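Imidazolonepropionase (Unidentified, PDB 2Q09) catalyses the third step of histidine degradation, the metal-dependent hydrolytic opening of the imidazolone-5-propanoate ring to give N-formimidoyl-L-glutamate. Local coordinates at residues A[69-74]-A[283-288]; A[139-144]-A[238-243]; A[209-214]-A[226-231]. One frame throughout, in Å; residues are numbered along the deposited sequence.

Overall arrangement
All three contacts belong to the TIM-barrel fold of the amidohydrolase family. In chain order the first halves are 69-74, 139-144 and 209-214, after which the partners return in reverse as 226-231, 238-243 and 283-288, so contact 3 is enclosed by contact 2 and contact 2 by contact 1. Contacts 1 and 2 have centres about 10 Å apart and meet where strands 63-73 and 135-141 pair; both supply histidines to one iron. Contact 3 lies about 9 Å from contact 2 and about 17 Å from contact 1, centre to centre. It sits on the outer side of strand 210-213, which pairs with strand 238-243, and thus joins the barrel wall to the surrounding helical layer.

Contact 1 of 3, residues A[69-74]-A[283-288]; sequences IDCHTH and VATLLP. With FE (Fe (III) ion), chain B.
Leu287 lies over one face of the His72 imidazole, the main side-chain meeting between 69-74 and 283-288. Traced outward from CB, His72 first meets Leu287 CD2, at 4.0 Å from CB and 3.9 Å from CG. Farther along the ring the other methyl takes over: Leu287 CD1 stands 3.6 Å from the ring centroid and 17° off the normal, a CH-pi contact, with His72 CE1 its closest atom at 3.5 Å. With CG anti to the backbone N (chi1 -179°), the imidazole extends to the iron, which His72 NE2 binds at 2.2 Å. The other ring nitrogen, ND1, is hydrogen-bonded to Asp264, which together with the metal bond probably fixes the ring's rotation. An alanine in place of Leu287 would remove both methyls and would probably leave this face of His72 without its apolar cover. Earlier along both segments, Cys71 SG lies 4.0 Å from Thr285 CG2, and Thr285 OG1 holds a water at 2.6 Å. His74 NE2 also binds the iron, at 2.1 Å, with His242 and Asp317 completing the protein ligands. The chemistry is therefore divided: NE2 serves the metal, ND1 a carboxylate that would probably polarise the ring, and one face a leucine.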
# COMPACT_ATOMS: atom_id res chain seq x y z
N ILE A 69 -2.06 7.34 -1.29
CA ILE A 69 -2.15 5.92 -1.61
C ILE A 69 -1.26 5.08 -0.68
O ILE A 69 -0.07 5.36 -0.57
CB ILE A 69 -1.70 5.71 -3.07
CG1 ILE A 69 -2.56 6.59 -4.00
CG2 ILE A 69 -1.81 4.24 -3.47
CD1 ILE A 69 -2.10 6.59 -5.45
N ASP A 70 -1.86 4.07 -0.05
CA ASP A 70 -1.15 3.15 0.86
C ASP A 70 -1.10 1.83 0.09
O ASP A 70 -2.06 1.06 0.09
CB ASP A 70 -1.94 2.99 2.16
CG ASP A 70 -1.09 2.49 3.31
OD1 ASP A 70 -1.64 2.37 4.42
OD2 ASP A 70 0.12 2.22 3.12
N CYS A 71 0.03 1.58 -0.58
CA CYS A 71 0.18 0.42 -1.44
C CYS A 71 0.61 -0.92 -0.84
O CYS A 71 0.90 -1.85 -1.60
CB CYS A 71 1.12 0.77 -2.59
SG CYS A 71 2.86 1.12 -2.09
N HIS A 72 0.64 -1.03 0.48
CA HIS A 72 1.06 -2.27 1.10
C HIS A 72 0.47 -2.44 2.50
O HIS A 72 1.02 -1.95 3.47
CB HIS A 72 2.59 -2.32 1.17
CG HIS A 72 3.14 -3.58 1.77
ND1 HIS A 72 4.12 -4.32 1.16
CD2 HIS A 72 2.88 -4.20 2.94
CE1 HIS A 72 4.45 -5.35 1.92
NE2 HIS A 72 3.71 -5.30 3.01
N THR A 73 -0.68 -3.11 2.59
CA THR A 73 -1.26 -3.35 3.90
C THR A 73 -1.83 -4.75 4.06
O THR A 73 -2.10 -5.44 3.08
CB THR A 73 -2.40 -2.35 4.25
OG1 THR A 73 -3.66 -2.85 3.79
CG2 THR A 73 -2.14 -0.99 3.62
N HIS A 74 -1.98 -5.15 5.32
CA HIS A 74 -2.55 -6.44 5.71
C HIS A 74 -3.63 -6.04 6.72
O HIS A 74 -3.77 -6.69 7.75
CB HIS A 74 -1.54 -7.31 6.48
CG HIS A 74 -0.27 -7.61 5.75
ND1 HIS A 74 0.06 -8.89 5.34
CD2 HIS A 74 0.81 -6.84 5.46
CE1 HIS A 74 1.28 -8.89 4.84
NE2 HIS A 74 1.76 -7.67 4.90
N VAL A 283 9.17 -0.70 -8.60
CA VAL A 283 9.14 0.28 -7.52
C VAL A 283 9.64 -0.38 -6.23
O VAL A 283 9.31 -1.54 -5.95
CB VAL A 283 7.71 0.81 -7.28
CG1 VAL A 283 7.69 1.72 -6.05
CG2 VAL A 283 7.22 1.58 -8.50
N ALA A 284 10.45 0.35 -5.47
CA ALA A 284 10.96 -0.17 -4.21
C ALA A 284 10.06 0.40 -3.11
O ALA A 284 9.98 1.62 -2.93
CB ALA A 284 12.41 0.27 -3.99
N THR A 285 9.37 -0.47 -2.38
CA THR A 285 8.48 -0.00 -1.34
C THR A 285 9.11 -0.09 0.05
O THR A 285 9.48 -1.17 0.52
CB THR A 285 7.15 -0.78 -1.34
OG1 THR A 285 6.51 -0.63 -2.62
CG2 THR A 285 6.20 -0.24 -0.26
N LEU A 286 9.25 1.06 0.69
CA LEU A 286 9.83 1.14 2.02
C LEU A 286 8.73 1.00 3.07
O LEU A 286 7.66 1.61 2.96
CB LEU A 286 10.55 2.47 2.19
CG LEU A 286 11.65 2.71 1.14
CD1 LEU A 286 12.25 4.09 1.33
CD2 LEU A 286 12.74 1.64 1.27
N LEU A 287 9.00 0.19 4.09
CA LEU A 287 8.04 -0.06 5.16
C LEU A 287 8.73 0.25 6.48
O LEU A 287 9.15 -0.65 7.21
CB LEU A 287 7.60 -1.53 5.10
CG LEU A 287 7.01 -1.91 3.73
CD1 LEU A 287 6.79 -3.41 3.66
CD2 LEU A 287 5.68 -1.18 3.51
N PRO A 288 8.88 1.55 6.78
CA PRO A 288 9.53 2.06 8.00
C PRO A 288 8.91 1.64 9.33
O PRO A 288 9.61 1.46 10.32
CB PRO A 288 9.50 3.57 7.80
CG PRO A 288 8.20 3.77 7.07
CD PRO A 288 8.24 2.66 6.04
FE FE B . 3.62 -6.78 4.61
O HOH W 1 4.17 -1.75 -2.81
O HOH W 2 5.34 -6.94 6.35

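Contact 2 of 3, residues A[139-144]-A[238-243]; sequences EIKSGY and AVKGHM. With FE (Fe (III) ion), chain B; DI6 (3-[(4S)-2,5-dioxoimidazolidin-4-yl]propanoic acid), chain C.
Glu139 and Lys240 reach toward each other from opposite directions and close a salt bridge of 2.7 Å between Glu139 OE2 and Lys240 NZ. The axes of the short strand segments 139-141 and 238-243 come no closer than 11.9 Å, with 71° between their directions, so long side chains must span the gap. The tight part is centred on one oxygen. Lys240 NZ meets OE2 from above the carboxylate plane, 38° out of it, whereas toward Lys141 NZ, also 2.7 Å away, Glu139 OE2 uses its syn lone pair. Thr172 gives the same oxygen a further hydrogen bond. Bends at chi2 of Glu139 (-106°) and at chi3 of Lys240 bring the charged ends together, and the two ammonium groups remain 4.2 Å apart, from Lys141 NZ to Lys240 NZ. Their like charges are probably balanced by Glu139 together with Asp212, which forms a second salt bridge with Lys141.

The packing away from this carboxylate is looser. Lys141 CE approaches His242 CE1 at 3.8 Å, while a water accepts from Lys141 NZ at 2.8 Å and only weakly from Lys240 NZ. Beyond it the contact opens onto the ligand pocket, where no direct touch joins the segments and bound groups occupy the interval. His242 NE2 binds the iron at 2.3 Å, the metal also holding a water, and Tyr144 OH donates to the inhibitor carboxylate oxygen O9 at 2.7 Å. His177, Thr322, Gln245 and Arg81 bind the inhibitor as well. A lysine-carboxylate network crossing the barrel interior beside a mononuclear iron centre near the strand ends fits the TIM-barrel active site of an amidohydrolase.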
# COMPACT_ATOMS: atom_id res chain seq x y z
N GLU A 139 -4.18 -0.75 -0.75
CA GLU A 139 -3.94 -2.11 -1.21
C GLU A 139 -4.09 -3.01 0.01
O GLU A 139 -3.52 -2.73 1.07
CB GLU A 139 -2.52 -2.25 -1.77
CG GLU A 139 -2.22 -3.63 -2.37
CD GLU A 139 -1.31 -4.48 -1.49
OE1 GLU A 139 -1.22 -4.22 -0.26
OE2 GLU A 139 -0.68 -5.42 -2.03
N ILE A 140 -4.86 -4.09 -0.13
CA ILE A 140 -5.09 -5.02 0.96
C ILE A 140 -4.72 -6.44 0.53
O ILE A 140 -5.18 -6.92 -0.51
CB ILE A 140 -6.56 -4.98 1.43
CG1 ILE A 140 -6.92 -3.55 1.86
CG2 ILE A 140 -6.78 -5.96 2.58
CD1 ILE A 140 -8.39 -3.37 2.26
N LYS A 141 -3.90 -7.10 1.33
CA LYS A 141 -3.46 -8.46 1.02
C LYS A 141 -4.24 -9.52 1.78
O LYS A 141 -4.89 -9.22 2.79
CB LYS A 141 -1.98 -8.61 1.36
CG LYS A 141 -1.08 -7.51 0.80
CD LYS A 141 0.30 -7.56 1.44
CE LYS A 141 1.15 -6.37 1.00
NZ LYS A 141 1.29 -6.34 -0.49
N SER A 142 -4.19 -10.75 1.28
CA SER A 142 -4.81 -11.87 1.97
C SER A 142 -3.61 -12.37 2.78
O SER A 142 -2.86 -11.56 3.31
CB SER A 142 -5.30 -12.92 0.96
OG SER A 142 -4.26 -13.40 0.12
N GLY A 143 -3.42 -13.68 2.90
CA GLY A 143 -2.25 -14.15 3.63
C GLY A 143 -2.42 -14.60 5.07
O GLY A 143 -1.47 -15.08 5.68
N TYR A 144 -3.61 -14.44 5.64
CA TYR A 144 -3.85 -14.89 7.00
C TYR A 144 -4.88 -16.02 7.01
O TYR A 144 -5.42 -16.38 8.06
CB TYR A 144 -4.33 -13.74 7.89
CG TYR A 144 -3.24 -12.73 8.22
CD1 TYR A 144 -2.00 -13.15 8.69
CD2 TYR A 144 -3.46 -11.36 8.07
CE1 TYR A 144 -1.00 -12.24 9.01
CE2 TYR A 144 -2.46 -10.43 8.38
CZ TYR A 144 -1.23 -10.88 8.85
OH TYR A 144 -0.25 -9.97 9.18
N ALA A 238 -0.70 -9.46 -11.99
CA ALA A 238 0.55 -8.76 -11.69
C ALA A 238 1.18 -9.39 -10.46
O ALA A 238 0.48 -9.98 -9.64
CB ALA A 238 0.26 -7.28 -11.44
N VAL A 239 2.50 -9.28 -10.32
CA VAL A 239 3.18 -9.86 -9.17
C VAL A 239 3.99 -8.82 -8.38
O VAL A 239 4.28 -7.72 -8.88
CB VAL A 239 4.13 -11.02 -9.58
CG1 VAL A 239 3.32 -12.15 -10.19
CG2 VAL A 239 5.19 -10.53 -10.56
N LYS A 240 4.34 -9.18 -7.15
CA LYS A 240 5.12 -8.33 -6.27
C LYS A 240 5.65 -9.25 -5.18
O LYS A 240 5.39 -10.46 -5.21
CB LYS A 240 4.25 -7.24 -5.63
CG LYS A 240 3.25 -7.78 -4.61
CD LYS A 240 2.42 -6.67 -3.99
CE LYS A 240 1.48 -6.05 -5.02
NZ LYS A 240 0.61 -5.00 -4.42
N GLY A 241 6.39 -8.72 -4.22
CA GLY A 241 6.90 -9.59 -3.17
C GLY A 241 7.52 -8.93 -1.96
O GLY A 241 8.04 -7.81 -2.02
N HIS A 242 7.45 -9.64 -0.83
CA HIS A 242 8.05 -9.19 0.42
C HIS A 242 9.50 -9.66 0.28
O HIS A 242 9.80 -10.82 0.56
CB HIS A 242 7.40 -9.89 1.62
CG HIS A 242 6.10 -9.29 2.04
ND1 HIS A 242 4.97 -9.30 1.25
CD2 HIS A 242 5.73 -8.70 3.21
CE1 HIS A 242 3.97 -8.74 1.91
NE2 HIS A 242 4.40 -8.37 3.10
N MSE A 243 10.39 -8.76 -0.13
CA MSE A 243 11.78 -9.14 -0.34
C MSE A 243 12.85 -8.53 0.56
O MSE A 243 12.73 -7.39 1.03
CB MSE A 243 12.18 -8.85 -1.79
CG MSE A 243 12.47 -10.09 -2.61
SE MSE A 243 10.93 -11.23 -2.71
CE MSE A 243 9.95 -10.24 -4.00
FE FE B . 3.62 -6.78 4.61
N1 DI6 C . 6.78 -9.56 6.92
C2 DI6 C . 6.25 -8.87 7.95
O2 DI6 C . 6.82 -8.08 8.67
C3 DI6 C . 4.76 -9.29 8.01
N4 DI6 C . 4.66 -10.26 6.90
C5 DI6 C . 5.87 -10.35 6.32
O5 DI6 C . 6.12 -11.06 5.36
C6 DI6 C . 4.43 -9.91 9.36
C7 DI6 C . 2.96 -10.34 9.47
C8 DI6 C . 2.57 -10.97 10.82
O9 DI6 C . 1.36 -11.05 11.08
O10 DI6 C . 3.45 -11.39 11.61
O HOH W 3 2.43 -4.16 -1.81
O HOH W 2 5.34 -6.94 6.35

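Contact 3 of 3, residues A[209-214]-A[226-231]; sequences DAVDVF and EQVYLA. With DI6 (3-[(4S)-2,5-dioxoimidazolidin-4-yl]propanoic acid), chain C.
Val213 and Val228 meet methyl to methyl in the beta-alpha-beta unit formed by strand 210-213, helix 222-234 and strand 238-243, part of the TIM barrel. The helix segment runs antiparallel to the strand segment (178° between directions), their axes 9.1 Å apart at closest approach. Val228 is the bump on the helix. Its CG1, anti to the backbone N (chi1 168°), fits between two strand valines spaced two residues apart, lying 3.6 Å from Val211 CG1 and equally 3.6 Å from Val213 CG2. Methyls of the two valines form the sides of this hollow, and no hydrogen bond crosses between the segments. Tyr229 flanks it on the Val213 side: its ring leans obliquely on the valine, with CE1 3.8 Å from Val213 CG2, and its hydroxyl is hydrogen-bonded to the carbonyl O of Lys240 on the next strand. Val213 CG2 is consequently gripped by both helix residues.

Asp212 and Phe214 turn away from the helix. Asp212 OD1 accepts a bent bond from Val213 N. Phe214 faces the bound inhibitor, whose carbonyl oxygen O5 lies over one ring face, offset toward the rim and 3.1 Å from Phe214 CD1.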
# COMPACT_ATOMS: atom_id res chain seq x y z
N ASP A 209 -6.08 -8.64 -7.78
CA ASP A 209 -5.50 -7.71 -8.74
C ASP A 209 -4.01 -8.00 -8.88
O ASP A 209 -3.39 -7.59 -9.86
CB ASP A 209 -5.71 -6.26 -8.29
CG ASP A 209 -7.17 -5.88 -8.21
OD1 ASP A 209 -7.92 -6.23 -9.15
OD2 ASP A 209 -7.57 -5.24 -7.22
N ALA A 210 -3.45 -8.70 -7.90
CA ALA A 210 -2.03 -9.04 -7.93
C ALA A 210 -1.71 -10.21 -7.02
O ALA A 210 -2.55 -10.62 -6.21
CB ALA A 210 -1.20 -7.83 -7.52
N VAL A 211 -0.50 -10.76 -7.17
CA VAL A 211 -0.03 -11.88 -6.36
C VAL A 211 1.27 -11.49 -5.68
O VAL A 211 2.18 -10.97 -6.32
CB VAL A 211 0.20 -13.15 -7.21
CG1 VAL A 211 0.73 -14.28 -6.35
CG2 VAL A 211 -1.10 -13.56 -7.88
N ASP A 212 1.35 -11.76 -4.38
CA ASP A 212 2.50 -11.41 -3.54
C ASP A 212 3.13 -12.69 -2.96
O ASP A 212 2.49 -13.75 -2.96
CB ASP A 212 2.01 -10.51 -2.40
CG ASP A 212 3.12 -9.74 -1.70
OD1 ASP A 212 4.32 -10.07 -1.87
OD2 ASP A 212 2.78 -8.80 -0.95
N VAL A 213 4.35 -12.58 -2.46
CA VAL A 213 5.07 -13.72 -1.88
C VAL A 213 6.06 -13.30 -0.80
O VAL A 213 6.73 -12.28 -0.92
CB VAL A 213 5.87 -14.49 -2.96
CG1 VAL A 213 6.73 -15.56 -2.30
CG2 VAL A 213 4.93 -15.12 -3.98
N PHE A 214 6.14 -14.09 0.26
CA PHE A 214 7.09 -13.83 1.33
C PHE A 214 8.30 -14.72 1.07
O PHE A 214 8.34 -15.88 1.49
CB PHE A 214 6.50 -14.14 2.70
CG PHE A 214 7.47 -13.97 3.83
CD1 PHE A 214 8.24 -12.81 3.92
CD2 PHE A 214 7.58 -14.93 4.83
CE1 PHE A 214 9.12 -12.62 4.99
CE2 PHE A 214 8.46 -14.75 5.90
CZ PHE A 214 9.23 -13.59 5.98
N GLU A 226 9.40 -18.62 -7.49
CA GLU A 226 9.31 -18.63 -8.94
C GLU A 226 8.10 -19.41 -9.42
O GLU A 226 7.47 -19.03 -10.40
CB GLU A 226 10.58 -19.24 -9.53
CG GLU A 226 10.48 -19.50 -11.01
CD GLU A 226 11.79 -20.01 -11.57
OE1 GLU A 226 12.35 -20.97 -11.00
OE2 GLU A 226 12.24 -19.47 -12.60
N GLN A 227 7.78 -20.50 -8.74
CA GLN A 227 6.63 -21.32 -9.10
C GLN A 227 5.36 -20.49 -9.02
O GLN A 227 4.49 -20.58 -9.89
CB GLN A 227 6.53 -22.53 -8.17
CG GLN A 227 7.57 -23.61 -8.43
CD GLN A 227 7.53 -24.11 -9.86
OE1 GLN A 227 8.36 -23.73 -10.68
NE2 GLN A 227 6.55 -24.93 -10.17
N VAL A 228 5.24 -19.68 -7.98
CA VAL A 228 4.07 -18.83 -7.81
C VAL A 228 3.94 -17.80 -8.93
O VAL A 228 2.90 -17.71 -9.56
CB VAL A 228 4.11 -18.11 -6.45
CG1 VAL A 228 3.05 -17.01 -6.42
CG2 VAL A 228 3.85 -19.10 -5.33
N TYR A 229 5.00 -17.03 -9.17
CA TYR A 229 4.96 -16.01 -10.22
C TYR A 229 4.59 -16.61 -11.57
O TYR A 229 3.94 -15.96 -12.39
CB TYR A 229 6.31 -15.29 -10.34
CG TYR A 229 6.66 -14.42 -9.15
CD1 TYR A 229 5.69 -14.09 -8.20
CD2 TYR A 229 7.94 -13.91 -8.98
CE1 TYR A 229 6.00 -13.27 -7.11
CE2 TYR A 229 8.26 -13.10 -7.90
CZ TYR A 229 7.28 -12.78 -6.97
OH TYR A 229 7.59 -11.98 -5.89
N LEU A 230 5.00 -17.85 -11.80
CA LEU A 230 4.68 -18.53 -13.06
C LEU A 230 3.18 -18.72 -13.19
O LEU A 230 2.60 -18.49 -14.26
CB LEU A 230 5.38 -19.89 -13.12
CG LEU A 230 6.87 -19.83 -13.46
CD1 LEU A 230 7.48 -21.21 -13.34
CD2 LEU A 230 7.04 -19.29 -14.87
N ALA A 231 2.55 -19.14 -12.11
CA ALA A 231 1.11 -19.36 -12.09
C ALA A 231 0.38 -18.03 -12.27
O ALA A 231 -0.55 -17.92 -13.07
CB ALA A 231 0.70 -20.01 -10.78
N1 DI6 C . 6.78 -9.56 6.92
C2 DI6 C . 6.25 -8.87 7.95
O2 DI6 C . 6.82 -8.08 8.67
C3 DI6 C . 4.76 -9.29 8.01
N4 DI6 C . 4.66 -10.26 6.90
C5 DI6 C . 5.87 -10.35 6.32
O5 DI6 C . 6.12 -11.06 5.36
C6 DI6 C . 4.43 -9.91 9.36
C7 DI6 C . 2.96 -10.34 9.47
C8 DI6 C . 2.57 -10.97 10.82
O9 DI6 C . 1.36 -11.05 11.08
O10 DI6 C . 3.45 -11.39 11.61